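Local coordinates for conserved exported protein (Bacteroides fragilis, PDB 3CLW) that is of unknown function but probably hydrolyses O-glycosidic bonds in its TIM-barrel domain of the glycoside hydrolase family 30 type, at residues N36-K41 / L381-I387; K42-A46 / Q111-K115; F135-S139 / I150-N154; V143-Q147 / N188-H192. All coordinates share one frame. Residue numbers count along the deposited sequence, not the author numbering.

Interaction 1: residues N36-K41 / L381-I387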
loop_
_atom_site.group_PDB
_atom_site.type_symbol
_atom_site.label_atom_id
_atom_site.label_comp_id
_atom_site.label_asym_id
_atom_site.label_seq_id
_atom_site.Cartn_x
_atom_site.Cartn_y
_atom_site.Cartn_z
ATOM N N ASN A 36 -10.695 -21.497 3.507
ATOM C CA ASN A 36 -12.075 -21.954 3.572
ATOM C C ASN A 36 -12.965 -21.686 2.381
ATOM O O ASN A 36 -13.928 -22.456 2.160
ATOM C CB ASN A 36 -12.790 -21.316 4.758
ATOM C CG ASN A 36 -12.191 -21.699 6.074
ATOM O OD1 ASN A 36 -11.553 -22.751 6.200
ATOM N ND2 ASN A 36 -12.443 -20.876 7.094
ATOM N N TRP A 37 -12.735 -20.574 1.667
ATOM C CA TRP A 37 -13.679 -20.207 0.618
ATOM C C TRP A 37 -13.649 -21.229 -0.528
ATOM O O TRP A 37 -12.639 -21.919 -0.707
ATOM C CB TRP A 37 -13.402 -18.792 0.111
ATOM C CG TRP A 37 -14.046 -17.748 0.976
ATOM C CD1 TRP A 37 -14.075 -17.710 2.356
ATOM C CD2 TRP A 37 -14.738 -16.588 0.526
ATOM N NE1 TRP A 37 -14.738 -16.593 2.778
ATOM C CE2 TRP A 37 -15.152 -15.880 1.676
ATOM C CE3 TRP A 37 -15.039 -16.065 -0.746
ATOM C CZ2 TRP A 37 -15.876 -14.682 1.601
ATOM C CZ3 TRP A 37 -15.761 -14.895 -0.822
ATOM C CH2 TRP A 37 -16.160 -14.205 0.353
ATOM N N PRO A 38 -14.761 -21.348 -1.288
ATOM C CA PRO A 38 -14.811 -22.157 -2.506
ATOM C C PRO A 38 -13.685 -21.798 -3.490
ATOM O O PRO A 38 -13.399 -20.625 -3.703
ATOM C CB PRO A 38 -16.172 -21.788 -3.113
ATOM C CG PRO A 38 -16.992 -21.439 -1.950
ATOM C CD PRO A 38 -16.061 -20.730 -0.994
ATOM N N GLN A 39 -13.090 -22.818 -4.088
ATOM C CA GLN A 39 -11.968 -22.704 -5.007
ATOM C C GLN A 39 -12.188 -21.619 -6.043
ATOM O O GLN A 39 -11.316 -20.759 -6.254
ATOM C CB GLN A 39 -11.728 -24.052 -5.707
ATOM C CG GLN A 39 -10.421 -24.176 -6.481
ATOM C CD GLN A 39 -9.195 -24.254 -5.582
ATOM O OE1 GLN A 39 -9.263 -24.767 -4.462
ATOM N NE2 GLN A 39 -8.060 -23.744 -6.071
ATOM N N GLU A 40 -13.349 -21.643 -6.682
ATOM C CA GLU A 40 -13.594 -20.727 -7.787
ATOM C C GLU A 40 -13.633 -19.296 -7.336
ATOM O O GLU A 40 -13.262 -18.425 -8.098
ATOM C CB GLU A 40 -14.891 -21.050 -8.512
ATOM C CG GLU A 40 -14.699 -22.084 -9.606
ATOM C CD GLU A 40 -15.936 -22.228 -10.521
ATOM O OE1 GLU A 40 -16.390 -23.388 -10.705
ATOM O OE2 GLU A 40 -16.457 -21.191 -11.037
ATOM N N LYS A 41 -14.115 -19.060 -6.119
ATOM C CA LYS A 41 -14.160 -17.713 -5.556
ATOM C C LYS A 41 -12.755 -17.185 -5.144
ATOM O O LYS A 41 -12.390 -16.080 -5.487
ATOM C CB LYS A 41 -15.148 -17.670 -4.378
ATOM C CG LYS A 41 -16.583 -18.024 -4.806
ATOM C CD LYS A 41 -17.589 -17.631 -3.747
ATOM C CE LYS A 41 -19.023 -17.994 -4.192
ATOM N NZ LYS A 41 -19.912 -17.945 -3.033
ATOM N N LEU A 381 -18.852 -14.898 6.583
ATOM C CA LEU A 381 -17.793 -14.559 5.599
ATOM C C LEU A 381 -16.468 -15.236 5.876
ATOM O O LEU A 381 -15.605 -15.265 4.978
ATOM C CB LEU A 381 -17.601 -13.037 5.463
ATOM C CG LEU A 381 -18.762 -12.308 4.763
ATOM C CD1 LEU A 381 -18.673 -10.778 4.916
ATOM C CD2 LEU A 381 -18.838 -12.695 3.300
ATOM N N GLN A 382 -16.287 -15.790 7.078
ATOM C CA GLN A 382 -15.092 -16.630 7.344
ATOM C C GLN A 382 -15.067 -17.906 6.453
ATOM O O GLN A 382 -13.998 -18.499 6.169
ATOM C CB GLN A 382 -14.978 -16.972 8.837
ATOM C CG GLN A 382 -14.698 -15.746 9.703
ATOM C CD GLN A 382 -14.391 -16.038 11.178
ATOM O OE1 GLN A 382 -14.606 -17.142 11.673
ATOM N NE2 GLN A 382 -13.874 -15.029 11.882
ATOM N N TYR A 383 -16.247 -18.281 5.961
ATOM C CA TYR A 383 -16.429 -19.539 5.235
ATOM C C TYR A 383 -16.741 -19.420 3.746
ATOM O O TYR A 383 -16.288 -20.245 2.977
ATOM C CB TYR A 383 -17.505 -20.413 5.945
ATOM C CG TYR A 383 -17.188 -20.579 7.416
ATOM C CD1 TYR A 383 -16.023 -21.231 7.824
ATOM C CD2 TYR A 383 -18.026 -20.050 8.394
ATOM C CE1 TYR A 383 -15.713 -21.352 9.169
ATOM C CE2 TYR A 383 -17.731 -20.169 9.740
ATOM C CZ TYR A 383 -16.578 -20.818 10.122
ATOM O OH TYR A 383 -16.280 -20.953 11.465
ATOM N N ASP A 384 -17.542 -18.424 3.372
ATOM C CA ASP A 384 -18.045 -18.233 1.999
ATOM C C ASP A 384 -18.689 -16.840 1.918
ATOM O O ASP A 384 -19.036 -16.265 2.939
ATOM C CB ASP A 384 -19.112 -19.297 1.694
ATOM C CG ASP A 384 -19.342 -19.507 0.215
ATOM O OD1 ASP A 384 -18.858 -18.714 -0.614
ATOM O OD2 ASP A 384 -20.050 -20.474 -0.139
ATOM N N GLY A 385 -18.884 -16.307 0.715
ATOM C CA GLY A 385 -19.507 -14.999 0.573
ATOM C C GLY A 385 -19.550 -14.618 -0.886
ATOM O O GLY A 385 -19.187 -15.394 -1.734
ATOM N N GLU A 386 -19.995 -13.401 -1.164
ATOM C CA GLU A 386 -20.059 -12.848 -2.517
ATOM C C GLU A 386 -18.992 -11.743 -2.699
ATOM O O GLU A 386 -18.823 -10.878 -1.858
ATOM C CB GLU A 386 -21.461 -12.256 -2.778
ATOM C CG GLU A 386 -21.725 -11.881 -4.241
ATOM C CD GLU A 386 -22.790 -10.800 -4.423
ATOM O OE1 GLU A 386 -23.647 -10.605 -3.525
ATOM O OE2 GLU A 386 -22.771 -10.139 -5.490
ATOM N N ILE A 387 -18.305 -11.795 -3.828
ATOM C CA ILE A 387 -17.286 -10.822 -4.211
ATOM C C ILE A 387 -17.945 -9.616 -4.924
ATOM O O ILE A 387 -18.701 -9.782 -5.885
ATOM C CB ILE A 387 -16.240 -11.511 -5.126
ATOM C CG1 ILE A 387 -15.561 -12.646 -4.370
ATOM C CG2 ILE A 387 -15.227 -10.528 -5.668
ATOM C CD1 ILE A 387 -15.160 -13.783 -5.265
#
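Tryptophan indoles often join hydrophobic burial to one directed hydrogen bond, and W37 does so where helices 30-36 and 39-50 of the TIM-barrel domain meet the turn leading into strand 386-389. With chi1 m (-84°), its ring comes nearer to 381-387 although its CA-to-CB bond points sideways. W37 NE1 donates to L381 O at 2.7 Å near the ring plane, while G385 N and D384 N lie over one face. The glycine backbone comes close, W37 CH2 to G385 CA being 3.4 Å; a CB on G385 would clash there. L381 and I387 add apolar contacts, and L370 of the adjacent strand also touches the indole. N36, in the m rotamer, sends ND2 to Q382 O at 3.0 Å. Beyond P38, the N-cap of helix 39-50, K41 extends (chi2 to chi4 all t), so that NZ reaches G385 O at 3.0 Å. D384, with chi1 t, swings its carboxylate back: OD1 accepts from G385 N at 2.7 Å and forms a salt bridge with K41 NZ, also at 2.7 Å.

Interaction 2: residues K42-A46 / Q111-K115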
loop_
_atom_site.group_PDB
_atom_site.type_symbol
_atom_site.label_atom_id
_atom_site.label_comp_id
_atom_site.label_asym_id
_atom_site.label_seq_id
_atom_site.Cartn_x
_atom_site.Cartn_y
_atom_site.Cartn_z
ATOM N N LYS A 42 -12.008 -17.995 -4.395
ATOM C CA LYS A 42 -10.558 -17.817 -4.147
ATOM C C LYS A 42 -9.791 -17.383 -5.416
ATOM O O LYS A 42 -9.018 -16.382 -5.417
ATOM C CB LYS A 42 -9.982 -19.173 -3.709
ATOM C CG LYS A 42 -9.834 -19.330 -2.256
ATOM C CD LYS A 42 -9.845 -20.757 -1.810
ATOM C CE LYS A 42 -8.695 -21.609 -2.239
ATOM N NZ LYS A 42 -8.425 -22.617 -1.166
ATOM N N GLU A 43 -9.996 -18.165 -6.485
ATOM C CA GLU A 43 -9.293 -17.960 -7.752
ATOM C C GLU A 43 -9.675 -16.658 -8.395
ATOM O O GLU A 43 -8.818 -15.943 -8.915
ATOM C CB GLU A 43 -9.565 -19.103 -8.713
ATOM C CG GLU A 43 -9.362 -20.409 -8.037
ATOM C CD GLU A 43 -8.179 -21.176 -8.522
ATOM O OE1 GLU A 43 -7.043 -20.639 -8.494
ATOM O OE2 GLU A 43 -8.406 -22.343 -8.939
ATOM N N LYS A 44 -10.968 -16.372 -8.373
ATOM C CA LYS A 44 -11.495 -15.114 -8.871
ATOM C C LYS A 44 -10.893 -13.891 -8.144
ATOM O O LYS A 44 -10.525 -12.917 -8.785
ATOM C CB LYS A 44 -13.021 -15.120 -8.777
ATOM C CG LYS A 44 -13.716 -13.768 -9.030
ATOM C CD LYS A 44 -13.595 -13.301 -10.481
ATOM C CE LYS A 44 -14.953 -12.701 -10.963
ATOM N NZ LYS A 44 -15.089 -12.673 -12.470
ATOM N N ILE A 45 -10.846 -13.938 -6.815
ATOM C CA ILE A 45 -10.192 -12.866 -6.021
ATOM C C ILE A 45 -8.727 -12.737 -6.477
ATOM O O ILE A 45 -8.300 -11.664 -6.865
ATOM C CB ILE A 45 -10.303 -13.136 -4.500
ATOM C CG1 ILE A 45 -11.761 -12.999 -4.040
ATOM C CG2 ILE A 45 -9.374 -12.208 -3.681
ATOM C CD1 ILE A 45 -12.028 -13.492 -2.603
ATOM N N ALA A 46 -8.003 -13.851 -6.501
ATOM C CA ALA A 46 -6.619 -13.854 -6.970
ATOM C C ALA A 46 -6.427 -13.246 -8.380
ATOM O O ALA A 46 -5.450 -12.507 -8.620
ATOM C CB ALA A 46 -6.045 -15.255 -6.912
ATOM N N GLN A 111 -0.669 -18.464 2.910
ATOM C CA GLN A 111 0.258 -19.143 2.005
ATOM C C GLN A 111 -0.413 -19.520 0.697
ATOM O O GLN A 111 0.220 -19.471 -0.342
ATOM C CB GLN A 111 0.900 -20.368 2.642
ATOM C CG GLN A 111 1.778 -20.065 3.884
ATOM C CD GLN A 111 2.433 -21.312 4.403
ATOM O OE1 GLN A 111 3.072 -22.038 3.657
ATOM N NE2 GLN A 111 2.258 -21.591 5.667
ATOM N N TRP A 112 -1.696 -19.880 0.741
ATOM C CA TRP A 112 -2.471 -20.097 -0.486
ATOM C C TRP A 112 -2.412 -18.845 -1.384
ATOM O O TRP A 112 -2.190 -18.962 -2.567
ATOM C CB TRP A 112 -3.955 -20.498 -0.200
ATOM C CG TRP A 112 -4.634 -20.816 -1.479
ATOM C CD1 TRP A 112 -4.653 -22.040 -2.120
ATOM C CD2 TRP A 112 -5.307 -19.898 -2.346
ATOM N NE1 TRP A 112 -5.312 -21.929 -3.326
ATOM C CE2 TRP A 112 -5.723 -20.628 -3.488
ATOM C CE3 TRP A 112 -5.599 -18.526 -2.273
ATOM C CZ2 TRP A 112 -6.437 -20.033 -4.542
ATOM C CZ3 TRP A 112 -6.317 -17.948 -3.301
ATOM C CH2 TRP A 112 -6.698 -18.701 -4.441
ATOM N N PHE A 113 -2.675 -17.671 -0.809
ATOM C CA PHE A 113 -2.594 -16.390 -1.533
ATOM C C PHE A 113 -1.227 -16.103 -2.145
ATOM O O PHE A 113 -1.137 -15.644 -3.284
ATOM C CB PHE A 113 -3.062 -15.211 -0.672
ATOM C CG PHE A 113 -4.496 -14.958 -0.795
ATOM C CD1 PHE A 113 -5.404 -15.593 0.056
ATOM C CD2 PHE A 113 -4.964 -14.155 -1.811
ATOM C CE1 PHE A 113 -6.759 -15.417 -0.107
ATOM C CE2 PHE A 113 -6.311 -13.960 -1.974
ATOM C CZ PHE A 113 -7.216 -14.597 -1.120
ATOM N N MET A 114 -0.162 -16.387 -1.402
ATOM C CA MET A 114 1.213 -16.314 -1.979
ATOM C C MET A 114 1.330 -17.192 -3.218
ATOM O O MET A 114 1.800 -16.742 -4.261
ATOM C CB MET A 114 2.275 -16.674 -0.935
ATOM C CG MET A 114 2.332 -15.702 0.278
ATOM S SD MET A 114 3.514 -16.152 1.584
ATOM C CE MET A 114 5.045 -15.928 0.690
ATOM N N LYS A 115 0.904 -18.447 -3.102
ATOM C CA LYS A 115 0.967 -19.385 -4.211
ATOM C C LYS A 115 0.127 -18.932 -5.413
ATOM O O LYS A 115 0.564 -19.043 -6.535
ATOM C CB LYS A 115 0.624 -20.824 -3.777
#
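K42 lays the end of its side chain over the W112 indole, a cation-pi contact between two neighbouring helices, 39-50 and 108-119, of the helical layer outside the TIM barrel. K42 NZ stands 3.9 Å from the centroid of the W112 five-membered ring and only 12° off its normal; K42 CE, 3.6 Å from the same centroid, adds a CH-pi contact. The example illustrates how a buried lysine can be accommodated: its methylenes cover an aromatic surface while the ammonium faces the pi cloud and also donates a hydrogen bond to G34 O, near the end of helix 30-36.

The short helical segments cross at -56° and approach to 10.8 Å between axes, a wide spacing filled by large side chains rather than by close backbones. W112 supplies most of the filling from its side. With chi1 t it reaches across to helix 39-50, where W112 CH2 meets A46 CB at 4.3 Å and E43 N at 3.9 Å. The carboxylate of E43 passes the indole, OE1 lying 4.0 Å from W112 CZ2, but its charge is met elsewhere, in a salt bridge with R120. No hydrogen bond links the two segments. Deeper in, I33 of helix 30-36 touches both I45 and F113, so three helices share this apolar patch. There I45 CG2 meets the edge of the F113 ring, 3.9 Å from CE2.

Interaction 3: residues F135-S139 / I150-N154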
loop_
_atom_site.group_PDB
_atom_site.type_symbol
_atom_site.label_atom_id
_atom_site.label_comp_id
_atom_site.label_asym_id
_atom_site.label_seq_id
_atom_site.Cartn_x
_atom_site.Cartn_y
_atom_site.Cartn_z
ATOM N N PHE A 135 5.135 -14.220 23.252
ATOM C CA PHE A 135 6.044 -14.665 24.290
ATOM C C PHE A 135 7.349 -13.861 24.396
ATOM O O PHE A 135 8.139 -14.099 25.310
ATOM C CB PHE A 135 6.348 -16.171 24.123
ATOM C CG PHE A 135 6.675 -16.583 22.702
ATOM C CD1 PHE A 135 5.673 -17.064 21.853
ATOM C CD2 PHE A 135 7.990 -16.488 22.210
ATOM C CE1 PHE A 135 5.962 -17.446 20.564
ATOM C CE2 PHE A 135 8.281 -16.867 20.914
ATOM C CZ PHE A 135 7.262 -17.338 20.093
ATOM N N MET A 136 7.577 -12.929 23.469
ATOM C CA MET A 136 8.759 -12.066 23.456
ATOM C C MET A 136 8.387 -10.704 24.013
ATOM O O MET A 136 9.240 -9.852 24.157
ATOM C CB MET A 136 9.242 -11.806 22.008
ATOM C CG MET A 136 9.952 -12.972 21.313
ATOM S SD MET A 136 10.926 -12.482 19.857
ATOM C CE MET A 136 11.129 -14.108 19.290
ATOM N N THR A 137 7.100 -10.465 24.229
ATOM C CA THR A 137 6.644 -9.102 24.519
ATOM C C THR A 137 6.738 -8.808 26.015
ATOM O O THR A 137 6.967 -9.725 26.805
ATOM C CB THR A 137 5.208 -8.898 24.050
ATOM O OG1 THR A 137 4.354 -9.786 24.774
ATOM C CG2 THR A 137 5.083 -9.166 22.541
ATOM N N ARG A 138 6.635 -7.526 26.382
ATOM C CA ARG A 138 6.602 -7.121 27.790
ATOM C C ARG A 138 5.267 -7.513 28.469
ATOM O O ARG A 138 5.258 -7.883 29.638
ATOM C CB ARG A 138 6.931 -5.621 27.949
ATOM C CG ARG A 138 8.444 -5.313 27.737
ATOM C CD ARG A 138 8.858 -3.871 27.980
ATOM N NE ARG A 138 8.173 -2.912 27.100
ATOM C CZ ARG A 138 7.139 -2.146 27.470
ATOM N NH1 ARG A 138 6.666 -2.209 28.702
ATOM N NH2 ARG A 138 6.580 -1.296 26.612
ATOM N N SER A 139 4.162 -7.483 27.713
ATOM C CA SER A 139 2.842 -7.720 28.265
ATOM C C SER A 139 2.403 -9.183 28.215
ATOM O O SER A 139 1.308 -9.526 28.675
ATOM C CB SER A 139 1.818 -6.801 27.605
ATOM O OG SER A 139 1.709 -7.060 26.223
ATOM N N ILE A 150 8.507 0.131 22.865
ATOM C CA ILE A 150 8.076 -1.050 22.129
ATOM C C ILE A 150 7.668 -2.140 23.098
ATOM O O ILE A 150 8.334 -2.345 24.116
ATOM C CB ILE A 150 9.207 -1.524 21.187
ATOM C CG1 ILE A 150 8.698 -2.573 20.175
ATOM C CG2 ILE A 150 10.477 -1.951 22.009
ATOM C CD1 ILE A 150 9.651 -2.852 19.009
ATOM N N ASN A 151 6.545 -2.807 22.807
ATOM C CA ASN A 151 6.137 -3.970 23.587
ATOM C C ASN A 151 6.976 -5.208 23.182
ATOM O O ASN A 151 6.464 -6.163 22.572
ATOM C CB ASN A 151 4.625 -4.224 23.447
ATOM C CG ASN A 151 4.141 -5.411 24.271
ATOM O OD1 ASN A 151 4.557 -5.602 25.425
ATOM N ND2 ASN A 151 3.245 -6.222 23.684
ATOM N N LEU A 152 8.265 -5.135 23.488
ATOM C CA LEU A 152 9.246 -6.176 23.179
ATOM C C LEU A 152 10.326 -6.126 24.247
ATOM O O LEU A 152 10.773 -5.064 24.639
ATOM C CB LEU A 152 9.862 -5.985 21.778
ATOM C CG LEU A 152 10.993 -6.921 21.353
ATOM C CD1 LEU A 152 10.506 -8.349 21.138
ATOM C CD2 LEU A 152 11.647 -6.420 20.101
ATOM N N GLN A 153 10.717 -7.284 24.748
ATOM C CA GLN A 153 11.695 -7.305 25.802
ATOM C C GLN A 153 13.060 -6.826 25.304
ATOM O O GLN A 153 13.395 -6.969 24.111
ATOM C CB GLN A 153 11.726 -8.687 26.440
ATOM C CG GLN A 153 10.468 -8.932 27.212
ATOM C CD GLN A 153 10.435 -10.288 27.852
ATOM O OE1 GLN A 153 10.910 -11.271 27.284
ATOM N NE2 GLN A 153 9.883 -10.351 29.060
ATOM N N ASN A 154 13.822 -6.226 26.217
ATOM C CA ASN A 154 15.062 -5.507 25.895
ATOM C C ASN A 154 16.140 -6.339 25.248
ATOM O O ASN A 154 17.000 -5.804 24.561
ATOM C CB ASN A 154 15.663 -4.896 27.175
ATOM C CG ASN A 154 15.407 -3.439 27.279
ATOM O OD1 ASN A 154 15.252 -2.750 26.253
ATOM N ND2 ASN A 154 15.367 -2.924 28.519
HETATM O O HOH W 1 10.468 -14.229 26.737
#
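An inverse gamma turn centred on N151 lies in a beta-alpha loop of the TIM barrel, where 150-154 runs against 135-139. The backbones are joined by Q153 N donating to M136 O at 3.0 Å, and T137 CA comes within 4.1 Å of L152 CA. The other direct hydrogen bonds across the segments use side chains. R138 NE and NH2 both donate to I150 O, at 3.0 and 3.2 Å, while its NH1 forms a salt bridge with D146. N151 OD1 accepts from S139 N at 3.0 Å, and N151 ND2 makes a weak bond at 3.1 Å to S139 OG, which also hydrogen-bonds to V143 O. A water donates to F135 O at 2.7 Å and to Q153 OE1 at 3.0 Å; that OE1 also accepts from K156. M136 CB packs on L152 CD1 at 3.8 Å. Both segments belong to the connection from strand 125-128 to helix 157-173, and M136, I150 and L152 turn apolar atoms onto the start of that helix, touching F157 or F160.

Interaction 4: residues V143-Q147 / N188-H192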
loop_
_atom_site.group_PDB
_atom_site.type_symbol
_atom_site.label_atom_id
_atom_site.label_comp_id
_atom_site.label_asym_id
_atom_site.label_seq_id
_atom_site.Cartn_x
_atom_site.Cartn_y
_atom_site.Cartn_z
ATOM N N VAL A 143 -1.387 -7.682 22.479
ATOM C CA VAL A 143 -1.955 -6.437 22.996
ATOM C C VAL A 143 -1.063 -5.889 24.125
ATOM O O VAL A 143 -0.953 -6.475 25.213
ATOM C CB VAL A 143 -3.451 -6.580 23.388
ATOM C CG1 VAL A 143 -4.050 -5.202 23.744
ATOM C CG2 VAL A 143 -4.258 -7.251 22.225
ATOM N N SER A 144 -0.403 -4.772 23.818
ATOM C CA SER A 144 0.518 -4.108 24.729
ATOM C C SER A 144 -0.285 -3.484 25.878
ATOM O O SER A 144 -1.500 -3.356 25.778
ATOM C CB SER A 144 1.299 -3.044 23.989
ATOM O OG SER A 144 0.385 -2.161 23.385
ATOM N N THR A 145 0.390 -3.108 26.960
ATOM C CA THR A 145 -0.312 -2.542 28.109
ATOM C C THR A 145 0.256 -1.195 28.582
ATOM O O THR A 145 -0.002 -0.783 29.708
ATOM C CB THR A 145 -0.400 -3.550 29.288
ATOM O OG1 THR A 145 0.906 -4.015 29.615
ATOM C CG2 THR A 145 -1.245 -4.737 28.933
ATOM N N ASP A 146 1.030 -0.531 27.721
ATOM C CA ASP A 146 1.554 0.802 27.970
ATOM C C ASP A 146 2.028 1.488 26.686
ATOM O O ASP A 146 2.128 0.871 25.625
ATOM C CB ASP A 146 2.697 0.768 29.013
ATOM C CG ASP A 146 3.934 0.026 28.521
ATOM O OD1 ASP A 146 4.621 0.492 27.578
ATOM O OD2 ASP A 146 4.230 -1.029 29.107
ATOM N N GLN A 147 2.320 2.780 26.796
ATOM C CA GLN A 147 2.965 3.502 25.736
ATOM C C GLN A 147 4.399 3.987 26.087
ATOM O O GLN A 147 4.819 5.035 25.617
ATOM C CB GLN A 147 2.084 4.653 25.268
ATOM C CG GLN A 147 2.384 5.028 23.845
ATOM C CD GLN A 147 1.594 6.212 23.373
ATOM O OE1 GLN A 147 1.034 6.939 24.180
ATOM N NE2 GLN A 147 1.552 6.427 22.054
ATOM N N ASN A 188 3.951 5.277 16.049
ATOM C CA ASN A 188 3.362 6.462 16.697
ATOM C C ASN A 188 2.100 6.156 17.518
ATOM O O ASN A 188 1.728 6.911 18.416
ATOM C CB ASN A 188 2.983 7.473 15.615
ATOM C CG ASN A 188 2.043 6.870 14.559
ATOM O OD1 ASN A 188 2.468 6.143 13.646
ATOM N ND2 ASN A 188 0.754 7.174 14.689
ATOM N N GLY A 189 1.427 5.058 17.203
ATOM C CA GLY A 189 0.094 4.817 17.725
ATOM C C GLY A 189 0.044 4.396 19.173
ATOM O O GLY A 189 0.928 3.686 19.657
ATOM N N GLN A 190 -1.009 4.829 19.855
ATOM C CA GLN A 190 -1.303 4.343 21.195
ATOM C C GLN A 190 -2.031 3.010 21.109
ATOM O O GLN A 190 -3.236 2.932 21.334
ATOM C CB GLN A 190 -2.145 5.345 22.006
ATOM C CG GLN A 190 -2.202 5.036 23.509
ATOM C CD GLN A 190 -3.084 6.022 24.257
ATOM O OE1 GLN A 190 -4.299 5.932 24.198
ATOM N NE2 GLN A 190 -2.469 6.978 24.947
ATOM N N TRP A 191 -1.273 1.955 20.838
ATOM C CA TRP A 191 -1.819 0.613 20.669
ATOM C C TRP A 191 -2.348 -0.048 21.940
ATOM O O TRP A 191 -3.213 -0.935 21.859
ATOM C CB TRP A 191 -0.798 -0.263 19.948
ATOM C CG TRP A 191 -0.656 0.208 18.537
ATOM C CD1 TRP A 191 0.369 0.970 18.006
ATOM C CD2 TRP A 191 -1.604 0.015 17.474
ATOM N NE1 TRP A 191 0.118 1.248 16.682
ATOM C CE2 TRP A 191 -1.073 0.661 16.320
ATOM C CE3 TRP A 191 -2.854 -0.649 17.380
ATOM C CZ2 TRP A 191 -1.757 0.683 15.086
ATOM C CZ3 TRP A 191 -3.527 -0.647 16.147
ATOM C CH2 TRP A 191 -2.978 0.020 15.022
ATOM N N HIS A 192 -1.854 0.364 23.109
ATOM C CA HIS A 192 -2.312 -0.291 24.352
ATOM C C HIS A 192 -3.784 -0.004 24.667
ATOM O O HIS A 192 -4.407 -0.756 25.408
ATOM C CB HIS A 192 -1.395 -0.010 25.565
ATOM C CG HIS A 192 -1.604 1.330 26.197
ATOM N ND1 HIS A 192 -0.958 2.471 25.764
ATOM C CD2 HIS A 192 -2.387 1.713 27.235
ATOM C CE1 HIS A 192 -1.322 3.496 26.518
ATOM N NE2 HIS A 192 -2.199 3.064 27.408
HETATM O O HOH W 2 -1.020 -3.288 21.496
HETATM O O HOH W 3 -3.937 -2.973 26.822
HETATM O O HOH W 4 0.475 2.181 23.273
#
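Water-mediated contact between neighbouring beta-alpha loops of the TIM barrel is what brings 143-147 and 188-192 together near the surface. The first segment belongs to the connection after strand 125-128, the second to that after strand 178-182. No direct hydrogen bond joins them, and three waters carry the polar links instead. One donates to both S144 O and H192 O, each at 2.7 Å. Another accepts from H192 N at 3.0 Å, donates to D146 O at 3.2 Å and lies 2.9 Å from H192 ND1. A third accepts from S144 N at 2.8 Å and gives a weak bond to W191 O at 3.2 Å.

Direct packing centres on H192, whose CA-to-CB bond points toward the other segment. H192 CB lies 3.4 Å from S144 O, H192 CA makes a CA-H...O contact with the same oxygen at 3.5 Å, and D146 CA sits over one face of the imidazole. Q147 extends (chi1 and chi2 both t) along the second loop, its NE2 3.7 Å from G189 O. Q190, centre of an inverse gamma turn, bends the chain there. D146 directs its carboxylate to R138, and W191 NE1 bonds to E186 O within its own loop. The arrangement belongs to the beta-alpha loops at the C-terminal ends of TIM-barrel strands, the end where glycosidases of this fold keep their active sites.

In the fold
The four contacts illustrate how chemistry tracks position in one barrel domain. Interaction 2 is buried and wholly free of direct hydrogen bonds between its segments, whereas interaction 1, partly buried, adds a salt bridge and side-chain donors to backbone oxygens, one of them from the buried W37 indole. The two share helix 39-50 and touch, with I387 packing on I45. About 33 to 36 Å away, between centres, interaction 3 folds one beta-alpha loop on itself through direct hydrogen bonds, and interaction 4, at the surface, links it to the next through water. Their segments alternate along the chain and meet through the R138 NH1 to D146 OD2 salt bridge of 2.7 Å, within the loop between strand 125-128 and helix 157-173.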